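Local coordinates for 5-formyltetrahydrofolate cyclo-ligase family protein (Bacillus anthracis, PDB 2JCB) that probably catalyses the ATP-dependent conversion of 5-formyltetrahydrofolate to 5,10-methenyltetrahydrofolate, a step of folate metabolism, at residues F41-Q46 with K161-A166; K47-A52 with Y68-K73; V83-K88 with E105-N110; K18-H23 with G134-E139. All coordinates share one frame; numbering follows the deposited sequence.

How the contacts relate
From the N terminus, helix 6-26 supplies 18-23, the first half of contact 4, whose loop closes only at 134-139. Helix 29-44 then opens contact 1, which closes still later, on strand 161-165, so contacts 4 and 1 cross along the chain; they touch where Ser-164 and Ala-166 pack on Tyr-137. Contacts 2 and 3 follow one another inside both loops. Contact 2 joins the short helix 47-51 to helix 68-76, beside contact 1, with centres about 8 Å apart and Ile-70 packed on Leu-165. Contact 3 links strand 80-87 to a small hairpin. Contacts 1 and 3 reach the same mixed sheet on opposite sides of the chain's centre.

Contact 1. Residues F41-Q46 with K161-A166; sequences FSLYEQ and KTLSLA
Leu-43 turns CG away from its own backbone N (chi1 170°), which carries its two methyls off helix 29-44 toward Leu-163 and Leu-165. Leu-163 has CG in the less common place between backbone N and carbonyl carbon (chi1 70°), and its branch leans out to meet the helix. The two side chains pass at a slant: Leu-43 CD1 lies 3.8 Å from Leu-163 CD2 and 4.1 Å from Leu-163 CD1, touching both methyls of the fork. The other branch serves the next residue on this face of the strand, with Leu-43 CD2 at 4.2 Å from Leu-165 CD1. Ile-70 of helix 68-76 and Ile-131 of the neighbouring parallel strand also touch both Leu-43 and Leu-165, extending the apolar layer between helix and sheet in this Rossmann-like alpha/beta fold. Beyond Leu-43, Gln-46 folds back so that NE2 donates to Ser-42 O at 3.0 Å. The donor stands 51° out of the carbonyl plane, while Glu-45 N reaches Ser-42 O from the opposite face, also at 3.0 Å. Gln-46 OE1 bonds Lys-186 NZ, so the amide joins the helix end to the start of strand 186-189. With no hydrogen bond between the segments, helix and strand meet by buried leucine contacts alone, while the polar bonds fix the turn beside them.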
# COMPACT_ATOMS: atom_id res chain seq x y z
N PHE A 41 -3.74 14.71 1.45
CA PHE A 41 -3.99 15.99 0.77
C PHE A 41 -3.00 16.02 -0.43
O PHE A 41 -3.40 16.40 -1.55
CB PHE A 41 -3.76 17.16 1.73
CG PHE A 41 -3.78 18.51 1.09
CD1 PHE A 41 -4.94 19.25 1.06
CD2 PHE A 41 -2.62 19.05 0.51
CE1 PHE A 41 -4.99 20.51 0.46
CE2 PHE A 41 -2.65 20.32 -0.08
CZ PHE A 41 -3.84 21.03 -0.11
N SER A 42 -1.77 15.61 -0.23
CA SER A 42 -0.74 15.65 -1.29
C SER A 42 -1.08 14.63 -2.40
O SER A 42 -1.00 14.94 -3.60
CB SER A 42 0.61 15.36 -0.69
OG SER A 42 1.67 15.35 -1.67
N LEU A 43 -1.51 13.44 -1.98
CA LEU A 43 -2.04 12.43 -2.96
C LEU A 43 -3.06 13.02 -3.94
O LEU A 43 -2.93 12.79 -5.15
CB LEU A 43 -2.72 11.24 -2.24
CG LEU A 43 -3.51 10.28 -3.20
CD1 LEU A 43 -2.51 9.58 -4.12
CD2 LEU A 43 -4.20 9.20 -2.30
N TYR A 44 -4.07 13.75 -3.45
CA TYR A 44 -5.16 14.20 -4.29
C TYR A 44 -4.69 15.27 -5.28
O TYR A 44 -5.38 15.57 -6.21
CB TYR A 44 -6.27 14.79 -3.46
CG TYR A 44 -6.83 13.87 -2.38
CD1 TYR A 44 -6.76 12.48 -2.51
CD2 TYR A 44 -7.35 14.42 -1.20
CE1 TYR A 44 -7.26 11.63 -1.48
CE2 TYR A 44 -7.87 13.60 -0.16
CZ TYR A 44 -7.82 12.20 -0.32
OH TYR A 44 -8.31 11.37 0.70
N GLU A 45 -3.52 15.86 -5.03
CA GLU A 45 -2.95 16.83 -5.99
C GLU A 45 -2.17 16.18 -7.14
O GLU A 45 -1.79 16.88 -8.08
CB GLU A 45 -2.03 17.80 -5.26
CG GLU A 45 -2.77 18.72 -4.30
CD GLU A 45 -1.91 19.90 -3.88
OE1 GLU A 45 -0.66 19.81 -4.04
OE2 GLU A 45 -2.47 20.91 -3.41
N GLN A 46 -1.91 14.87 -7.03
CA GLN A 46 -1.05 14.15 -7.98
C GLN A 46 -1.82 13.92 -9.29
O GLN A 46 -3.06 13.60 -9.29
CB GLN A 46 -0.48 12.81 -7.41
CG GLN A 46 0.35 12.97 -6.08
CD GLN A 46 1.43 14.00 -6.20
OE1 GLN A 46 2.28 13.92 -7.07
NE2 GLN A 46 1.39 15.01 -5.33
N LYS A 161 0.28 2.38 -13.11
CA LYS A 161 1.04 3.28 -12.24
C LYS A 161 1.01 2.83 -10.79
O LYS A 161 -0.02 2.34 -10.35
CB LYS A 161 0.47 4.69 -12.38
CG LYS A 161 0.68 5.25 -13.83
CD LYS A 161 -0.07 6.55 -13.98
CE LYS A 161 -0.39 6.78 -15.45
NZ LYS A 161 0.76 7.48 -16.07
N THR A 162 2.10 3.02 -10.06
CA THR A 162 2.17 2.66 -8.64
C THR A 162 2.61 3.84 -7.79
O THR A 162 3.43 4.66 -8.22
CB THR A 162 3.17 1.51 -8.35
OG1 THR A 162 4.49 1.83 -8.79
CG2 THR A 162 2.72 0.24 -9.03
N LEU A 163 2.08 3.91 -6.59
CA LEU A 163 2.62 4.84 -5.62
C LEU A 163 2.37 4.29 -4.26
O LEU A 163 1.46 3.53 -4.06
CB LEU A 163 2.06 6.28 -5.76
CG LEU A 163 0.64 6.63 -5.40
CD1 LEU A 163 0.46 6.82 -3.81
CD2 LEU A 163 0.23 7.91 -6.18
N SER A 164 3.20 4.72 -3.32
CA SER A 164 3.05 4.36 -1.91
C SER A 164 2.93 5.61 -1.10
O SER A 164 3.46 6.67 -1.48
CB SER A 164 4.19 3.50 -1.42
OG SER A 164 4.23 2.22 -2.04
N LEU A 165 2.15 5.51 -0.02
CA LEU A 165 1.99 6.56 0.99
C LEU A 165 2.80 6.16 2.22
O LEU A 165 2.69 5.02 2.66
CB LEU A 165 0.50 6.69 1.33
CG LEU A 165 -0.43 6.85 0.12
CD1 LEU A 165 -1.97 6.85 0.45
CD2 LEU A 165 -0.07 8.13 -0.63
N ALA A 166 3.60 7.07 2.81
CA ALA A 166 4.47 6.74 3.90
C ALA A 166 4.72 7.93 4.79
O ALA A 166 4.84 9.04 4.31
CB ALA A 166 5.76 6.18 3.38

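Contact 2. Residues K47-A52 with Y68-K73; sequences KEWAEA and YPIIEK
Trp-49 of helix 47-51 points its six-membered ring at Ile-70 and Lys-73 of helix 68-76, a helix-to-helix contact on one side of the central sheet in this Rossmann-like fold. The indole stands off its helix with CG anti to the backbone N (chi1 172°), so the ring bridges the two backbones although Trp-49 CA and Ile-70 CA are 10.4 Å apart. Ile-70 meets it obliquely through one methyl: CG2 sits 3.4 Å from both CZ3 and CH2 of Trp-49, the two carbons at the far end of the ring, and this is the tightest point of the contact. Lys-73 takes the neighbouring corner, its chain crossing the indole at about a right angle, with CG 3.8 Å from Trp-49 CZ2. A bend at chi2 (66°) then carries the rest of the lysine away, and only its aliphatic base packs against the ring. The polar edge of the indole is held elsewhere in the chain, as Trp-49 NE1 donates to Glu-77 OE1 and Lys-79 makes a cation-pi contact with the ring. Together these partners probably limit how far the ring can turn. On the exposed face of the short helix, Lys-47 NZ forms a 2.9 Å salt bridge with Glu-51 OE2, one turn along. Back at the ring, Trp-49 CH2 also comes within 3.7 Å of the backbone O of Ile-70.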
# COMPACT_ATOMS: atom_id res chain seq x y z
N LYS A 47 -1.10 14.14 -10.39
CA LYS A 47 -1.69 13.90 -11.72
C LYS A 47 -2.29 12.48 -11.84
O LYS A 47 -3.38 12.33 -12.39
CB LYS A 47 -0.63 14.14 -12.79
CG LYS A 47 -1.04 13.79 -14.21
CD LYS A 47 0.18 14.11 -15.12
CE LYS A 47 0.04 13.48 -16.50
NZ LYS A 47 -0.79 14.37 -17.30
N GLU A 48 -1.60 11.48 -11.34
CA GLU A 48 -2.05 10.11 -11.48
C GLU A 48 -3.29 9.80 -10.66
O GLU A 48 -4.06 8.93 -11.05
CB GLU A 48 -0.96 9.09 -11.22
CG GLU A 48 -0.39 9.16 -9.85
CD GLU A 48 0.87 10.01 -9.78
OE1 GLU A 48 0.90 11.13 -10.34
OE2 GLU A 48 1.82 9.56 -9.13
N TRP A 49 -3.52 10.54 -9.57
CA TRP A 49 -4.82 10.47 -8.85
C TRP A 49 -5.94 11.05 -9.69
O TRP A 49 -6.95 10.41 -9.95
CB TRP A 49 -4.74 11.21 -7.50
CG TRP A 49 -6.09 11.34 -6.81
CD1 TRP A 49 -6.99 12.34 -6.95
CD2 TRP A 49 -6.71 10.35 -5.97
NE1 TRP A 49 -8.12 12.08 -6.20
CE2 TRP A 49 -7.97 10.86 -5.58
CE3 TRP A 49 -6.29 9.10 -5.48
CZ2 TRP A 49 -8.85 10.15 -4.73
CZ3 TRP A 49 -7.16 8.38 -4.63
CH2 TRP A 49 -8.43 8.91 -4.29
N ALA A 50 -5.72 12.30 -10.12
CA ALA A 50 -6.72 13.01 -10.86
C ALA A 50 -7.16 12.20 -12.08
O ALA A 50 -8.34 12.14 -12.38
CB ALA A 50 -6.18 14.38 -11.26
N GLU A 51 -6.20 11.58 -12.76
CA GLU A 51 -6.47 10.89 -14.02
C GLU A 51 -7.01 9.44 -13.91
O GLU A 51 -7.62 8.94 -14.90
CB GLU A 51 -5.24 10.91 -14.91
CG GLU A 51 -4.95 12.30 -15.45
CD GLU A 51 -3.72 12.34 -16.35
OE1 GLU A 51 -3.00 11.32 -16.42
OE2 GLU A 51 -3.49 13.39 -16.98
N ALA A 52 -6.82 8.82 -12.74
CA ALA A 52 -7.16 7.39 -12.56
C ALA A 52 -8.66 7.26 -12.54
O ALA A 52 -9.35 8.02 -11.83
CB ALA A 52 -6.64 6.86 -11.28
N TYR A 68 -8.90 4.92 4.64
CA TYR A 68 -10.35 5.04 4.59
C TYR A 68 -10.84 6.33 3.94
O TYR A 68 -11.72 6.28 3.06
CB TYR A 68 -11.01 4.75 5.97
CG TYR A 68 -11.03 3.25 6.24
CD1 TYR A 68 -9.90 2.60 6.75
CD2 TYR A 68 -12.18 2.49 5.93
CE1 TYR A 68 -9.91 1.17 6.99
CE2 TYR A 68 -12.22 1.09 6.14
CZ TYR A 68 -11.09 0.45 6.68
OH TYR A 68 -11.16 -0.92 6.91
N PRO A 69 -10.28 7.49 4.35
CA PRO A 69 -10.66 8.73 3.69
C PRO A 69 -10.39 8.72 2.18
O PRO A 69 -11.14 9.35 1.44
CB PRO A 69 -9.83 9.79 4.39
CG PRO A 69 -9.50 9.22 5.72
CD PRO A 69 -9.36 7.74 5.47
N ILE A 70 -9.40 7.96 1.75
CA ILE A 70 -9.03 7.92 0.33
C ILE A 70 -10.11 7.21 -0.44
O ILE A 70 -10.53 7.67 -1.49
CB ILE A 70 -7.68 7.19 0.07
CG1 ILE A 70 -6.55 7.85 0.91
CG2 ILE A 70 -7.40 7.24 -1.47
CD1 ILE A 70 -5.19 7.04 0.95
N ILE A 71 -10.54 6.06 0.06
CA ILE A 71 -11.66 5.37 -0.58
C ILE A 71 -12.92 6.25 -0.68
O ILE A 71 -13.60 6.30 -1.72
CB ILE A 71 -11.96 4.04 0.18
CG1 ILE A 71 -10.75 3.12 0.02
CG2 ILE A 71 -13.26 3.42 -0.41
CD1 ILE A 71 -10.76 1.95 1.04
N GLU A 72 -13.24 6.98 0.39
CA GLU A 72 -14.38 7.87 0.37
C GLU A 72 -14.30 8.98 -0.70
O GLU A 72 -15.30 9.25 -1.38
CB GLU A 72 -14.54 8.42 1.77
CG GLU A 72 -14.94 7.29 2.76
CD GLU A 72 -15.14 7.81 4.13
OE1 GLU A 72 -14.21 8.48 4.65
OE2 GLU A 72 -16.23 7.58 4.69
N LYS A 73 -13.10 9.54 -0.84
CA LYS A 73 -12.82 10.60 -1.83
C LYS A 73 -12.95 10.02 -3.23
O LYS A 73 -13.57 10.62 -4.08
CB LYS A 73 -11.37 11.09 -1.65
CG LYS A 73 -10.97 12.36 -2.47
CD LYS A 73 -11.71 13.56 -2.01
CE LYS A 73 -10.97 14.84 -2.38
NZ LYS A 73 -11.62 15.94 -1.60

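Contact 3. Residues V83-K88 with E105-N110; sequences VPKCNK and ETVYMN
A small antiparallel hairpin, strands 104-108 and 111-114, lies beside strand 80-87 of the large mixed sheet, and Lys-85 reaches across to Glu-105 and Val-107 of that hairpin. The link is a surface contact made largely through water. Lys-85 leaves its strand with CG anti to the backbone N and runs extended as far as CE, where a turn at chi4 (65°) sets the ammonium group before the hairpin. Its NZ stops 4.4 Å from Glu-105 OE2, too far for a direct salt bridge. Two waters fill the interval, each accepting from Lys-85 NZ and donating to Glu-105 OE2, which makes a closed hydrogen-bonded cycle of four groups: the ammonium, the carboxylate oxygen and two waters. The first water is modelled 2.5 Å from Glu-105 OE2, so short that the exact length is doubtful, while its bond from Lys-85 NZ is an ordinary 2.9 Å. The second water is held more loosely, 3.2 Å from Lys-85 NZ and 3.1 Å from Glu-105 OE2. The opposite charges thus probably attract through solvent. Lys-85 has a second acidic neighbour in Glu-113 of the hairpin, a long and weak ion pair, and its chain also touches Pro-114 and Pro-116. Val-107, at the corner where the hairpin strand turns, packs a methyl beside the same ammonium group: CG1 lies 3.9 Å from Lys-85 NZ.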
# COMPACT_ATOMS: atom_id res chain seq x y z
N VAL A 83 -10.11 -3.38 -3.92
CA VAL A 83 -9.32 -3.75 -2.73
C VAL A 83 -8.99 -5.27 -2.80
O VAL A 83 -9.77 -6.03 -3.41
CB VAL A 83 -10.13 -3.45 -1.46
CG1 VAL A 83 -10.29 -1.92 -1.30
CG2 VAL A 83 -11.58 -4.05 -1.57
N PRO A 84 -7.85 -5.69 -2.24
CA PRO A 84 -7.45 -7.08 -2.47
C PRO A 84 -8.04 -8.10 -1.50
O PRO A 84 -8.19 -7.84 -0.31
CB PRO A 84 -5.93 -7.04 -2.29
CG PRO A 84 -5.70 -5.93 -1.32
CD PRO A 84 -6.82 -4.94 -1.47
N LYS A 85 -8.32 -9.27 -2.05
CA LYS A 85 -8.52 -10.48 -1.27
C LYS A 85 -7.29 -11.37 -1.51
O LYS A 85 -7.01 -11.79 -2.64
CB LYS A 85 -9.82 -11.20 -1.66
CG LYS A 85 -10.05 -12.49 -0.84
CD LYS A 85 -11.48 -13.01 -0.89
CE LYS A 85 -11.66 -14.29 -0.03
NZ LYS A 85 -11.47 -14.11 1.47
N CYS A 86 -6.60 -11.71 -0.43
CA CYS A 86 -5.39 -12.50 -0.53
C CYS A 86 -5.68 -13.98 -0.46
O CYS A 86 -6.51 -14.43 0.35
CB CYS A 86 -4.38 -12.11 0.55
SG CYS A 86 -3.83 -10.43 0.45
N ASN A 87 -5.05 -14.72 -1.34
CA ASN A 87 -5.08 -16.17 -1.24
C ASN A 87 -3.73 -16.60 -0.64
O ASN A 87 -2.68 -16.49 -1.27
CB ASN A 87 -5.37 -16.80 -2.60
CG ASN A 87 -5.42 -18.32 -2.56
OD1 ASN A 87 -4.81 -18.95 -1.69
ND2 ASN A 87 -6.10 -18.92 -3.53
N LYS A 88 -3.78 -17.06 0.60
CA LYS A 88 -2.57 -17.40 1.34
C LYS A 88 -1.83 -18.60 0.76
O LYS A 88 -0.61 -18.70 0.88
CB LYS A 88 -2.90 -17.59 2.82
CG LYS A 88 -3.61 -16.35 3.41
CD LYS A 88 -3.58 -16.32 4.95
CE LYS A 88 -2.19 -15.93 5.47
NZ LYS A 88 -1.25 -17.11 5.47
N GLU A 105 -15.70 -7.96 4.71
CA GLU A 105 -15.84 -8.80 5.91
C GLU A 105 -14.49 -8.89 6.63
O GLU A 105 -13.45 -8.60 6.06
CB GLU A 105 -16.32 -10.20 5.54
CG GLU A 105 -15.44 -10.89 4.51
CD GLU A 105 -15.94 -12.26 4.12
OE1 GLU A 105 -16.88 -12.78 4.77
OE2 GLU A 105 -15.36 -12.82 3.16
N THR A 106 -14.52 -9.29 7.90
CA THR A 106 -13.29 -9.48 8.65
C THR A 106 -12.89 -10.93 8.52
O THR A 106 -13.61 -11.83 8.99
CB THR A 106 -13.43 -9.09 10.14
OG1 THR A 106 -14.25 -7.92 10.29
CG2 THR A 106 -12.02 -8.82 10.75
N VAL A 107 -11.75 -11.14 7.88
CA VAL A 107 -11.20 -12.48 7.63
C VAL A 107 -10.16 -12.85 8.69
O VAL A 107 -9.47 -13.87 8.55
CB VAL A 107 -10.58 -12.59 6.22
CG1 VAL A 107 -11.67 -12.65 5.13
CG2 VAL A 107 -9.58 -11.46 5.97
N TYR A 108 -10.04 -12.02 9.73
CA TYR A 108 -9.40 -12.37 11.02
C TYR A 108 -8.88 -11.18 11.82
O TYR A 108 -8.08 -10.37 11.31
CB TYR A 108 -8.35 -13.51 10.92
CG TYR A 108 -6.92 -13.18 10.47
CD1 TYR A 108 -6.02 -12.54 11.34
CD2 TYR A 108 -6.44 -13.59 9.22
CE1 TYR A 108 -4.69 -12.27 10.96
CE2 TYR A 108 -5.10 -13.34 8.83
CZ TYR A 108 -4.23 -12.68 9.70
OH TYR A 108 -2.92 -12.42 9.34
N MET A 109 -9.33 -11.10 13.08
CA MET A 109 -8.97 -10.03 14.02
C MET A 109 -9.23 -8.62 13.47
O MET A 109 -10.28 -8.03 13.74
CB MET A 109 -7.52 -10.20 14.52
CG MET A 109 -7.27 -9.74 15.97
SD MET A 109 -5.57 -10.06 16.53
CE MET A 109 -5.58 -9.30 18.16
N ASN A 110 -8.30 -8.09 12.69
CA ASN A 110 -8.43 -6.74 12.16
C ASN A 110 -8.38 -6.65 10.63
O ASN A 110 -8.41 -5.55 10.07
CB ASN A 110 -7.33 -5.83 12.75
CG ASN A 110 -7.45 -5.66 14.25
OD1 ASN A 110 -6.81 -6.40 15.02
ND2 ASN A 110 -8.28 -4.71 14.68
O HOH W 1 -13.34 -11.90 2.00
O HOH W 2 -14.30 -15.52 1.95

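Contact 4. Residues K18-H23 with G134-E139; sequences KQIIEH and GVAYTE
Val-135, the residue most covered by Ile-20 and Ile-21, belongs to a classic beta bulge: it and Ala-136 both face Ile-144 of the adjoining antiparallel strand, with backbone hydrogen bonds from each. Its backbone takes near-helical angles (phi -100°, psi -59°), and at this interruption in the strand the side chain points toward helix 6-26. With CG1 anti to the backbone N, Val-135 brings CG1 against both isoleucines, while CG2 meets only Ile-21. CG1 of Val-135 approaches CB of Ile-20 at 3.8 Å and lies 3.9 Å from Ile-20 CG2, the two side chains lying alongside and running in opposite senses. Ile-21 comes across at about a right angle; its CG1 is 4.0 Å from Val-135 CG1, and its CD1 is 4.1 Å from Val-135 CG2. Ile-20 CG2 also packs 3.5 Å from Val-135 O, a carbonyl that accepts a hydrogen bond from Gln-170 NE2 and so is satisfied in this buried place. Ala-136 adds a lighter touch, its CB 4.3 Å from Ile-20 CG1. Tyr-146 lies against both Ile-21 and Val-135, extending the apolar patch toward the nucleotide. The side chain of Val-135 is about 7 Å from bound ADP, close to the pocket that Arg-10, Lys-13 and Arg-17 of the same helix line together with Ile-144, Tyr-146 and the glycines 147-149. The contact thus joins the N-terminal helix to the bulged strand pair beside the ADP site of this cyclo-ligase.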
# COMPACT_ATOMS: atom_id res chain seq x y z
N LYS A 18 10.58 -4.98 11.91
CA LYS A 18 10.33 -4.85 13.36
C LYS A 18 10.47 -3.39 13.86
O LYS A 18 9.54 -2.84 14.48
CB LYS A 18 11.25 -5.81 14.13
CG LYS A 18 10.95 -6.05 15.63
CD LYS A 18 12.02 -6.95 16.30
CE LYS A 18 11.87 -7.03 17.84
NZ LYS A 18 13.16 -7.28 18.58
N GLN A 19 11.61 -2.78 13.57
CA GLN A 19 11.92 -1.41 14.03
C GLN A 19 10.93 -0.35 13.56
O GLN A 19 10.51 0.51 14.35
CB GLN A 19 13.40 -1.06 13.70
CG GLN A 19 13.75 0.43 13.59
CD GLN A 19 15.12 0.66 12.95
OE1 GLN A 19 15.25 1.19 11.83
NE2 GLN A 19 16.15 0.25 13.65
N ILE A 20 10.54 -0.38 12.28
CA ILE A 20 9.63 0.59 11.73
C ILE A 20 8.19 0.38 12.23
O ILE A 20 7.52 1.34 12.54
CB ILE A 20 9.67 0.62 10.17
CG1 ILE A 20 11.01 1.09 9.63
CG2 ILE A 20 8.69 1.59 9.67
CD1 ILE A 20 11.31 2.51 10.03
N ILE A 21 7.76 -0.87 12.34
CA ILE A 21 6.46 -1.23 12.92
C ILE A 21 6.31 -0.75 14.37
O ILE A 21 5.29 -0.21 14.75
CB ILE A 21 6.13 -2.76 12.72
CG1 ILE A 21 5.85 -3.00 11.23
CG2 ILE A 21 4.89 -3.20 13.61
CD1 ILE A 21 5.62 -4.46 10.79
N GLU A 22 7.37 -0.91 15.14
CA GLU A 22 7.46 -0.46 16.54
C GLU A 22 7.32 1.05 16.58
O GLU A 22 6.59 1.59 17.41
CB GLU A 22 8.79 -0.88 17.14
CG GLU A 22 9.00 -0.47 18.58
CD GLU A 22 10.17 -1.20 19.21
OE1 GLU A 22 11.06 -1.65 18.45
OE2 GLU A 22 10.22 -1.32 20.46
N HIS A 23 8.01 1.73 15.67
CA HIS A 23 7.94 3.17 15.58
C HIS A 23 6.50 3.58 15.22
O HIS A 23 5.94 4.48 15.84
CB HIS A 23 8.96 3.69 14.56
CG HIS A 23 9.15 5.18 14.59
ND1 HIS A 23 8.10 6.06 14.69
CD2 HIS A 23 10.27 5.93 14.51
CE1 HIS A 23 8.56 7.30 14.70
NE2 HIS A 23 9.88 7.25 14.58
N GLY A 134 3.01 -0.85 2.67
CA GLY A 134 4.38 -1.24 2.90
C GLY A 134 4.84 -0.72 4.20
O GLY A 134 4.12 0.09 4.80
N VAL A 135 6.00 -1.24 4.60
CA VAL A 135 6.63 -0.91 5.88
C VAL A 135 7.75 0.12 5.68
O VAL A 135 7.78 1.15 6.36
CB VAL A 135 7.10 -2.17 6.70
CG1 VAL A 135 7.74 -1.74 7.97
CG2 VAL A 135 5.90 -3.04 6.99
N ALA A 136 8.74 -0.19 4.86
CA ALA A 136 9.88 0.74 4.74
C ALA A 136 10.25 0.94 3.29
O ALA A 136 9.98 0.06 2.45
CB ALA A 136 11.06 0.20 5.47
N TYR A 137 10.83 2.10 2.98
CA TYR A 137 11.15 2.40 1.58
C TYR A 137 12.47 3.13 1.48
O TYR A 137 12.92 3.74 2.46
CB TYR A 137 10.08 3.31 0.98
CG TYR A 137 8.62 2.83 1.08
CD1 TYR A 137 8.03 2.12 0.04
CD2 TYR A 137 7.87 3.10 2.23
CE1 TYR A 137 6.69 1.67 0.19
CE2 TYR A 137 6.55 2.68 2.38
CZ TYR A 137 5.97 1.98 1.34
OH TYR A 137 4.66 1.55 1.52
N THR A 138 13.07 3.10 0.30
CA THR A 138 14.22 3.98 0.02
C THR A 138 13.82 5.03 -1.03
O THR A 138 12.76 4.92 -1.65
CB THR A 138 15.44 3.22 -0.48
OG1 THR A 138 15.19 2.75 -1.80
CG2 THR A 138 15.73 2.09 0.47
N GLU A 139 14.72 6.01 -1.21
CA GLU A 139 14.59 7.09 -2.21
C GLU A 139 14.43 6.50 -3.60
O GLU A 139 13.79 7.10 -4.47
CB GLU A 139 15.84 8.01 -2.20
CG GLU A 139 17.19 7.30 -2.48
CD GLU A 139 18.38 8.21 -2.90
OE1 GLU A 139 18.35 9.44 -2.67
OE2 GLU A 139 19.38 7.65 -3.44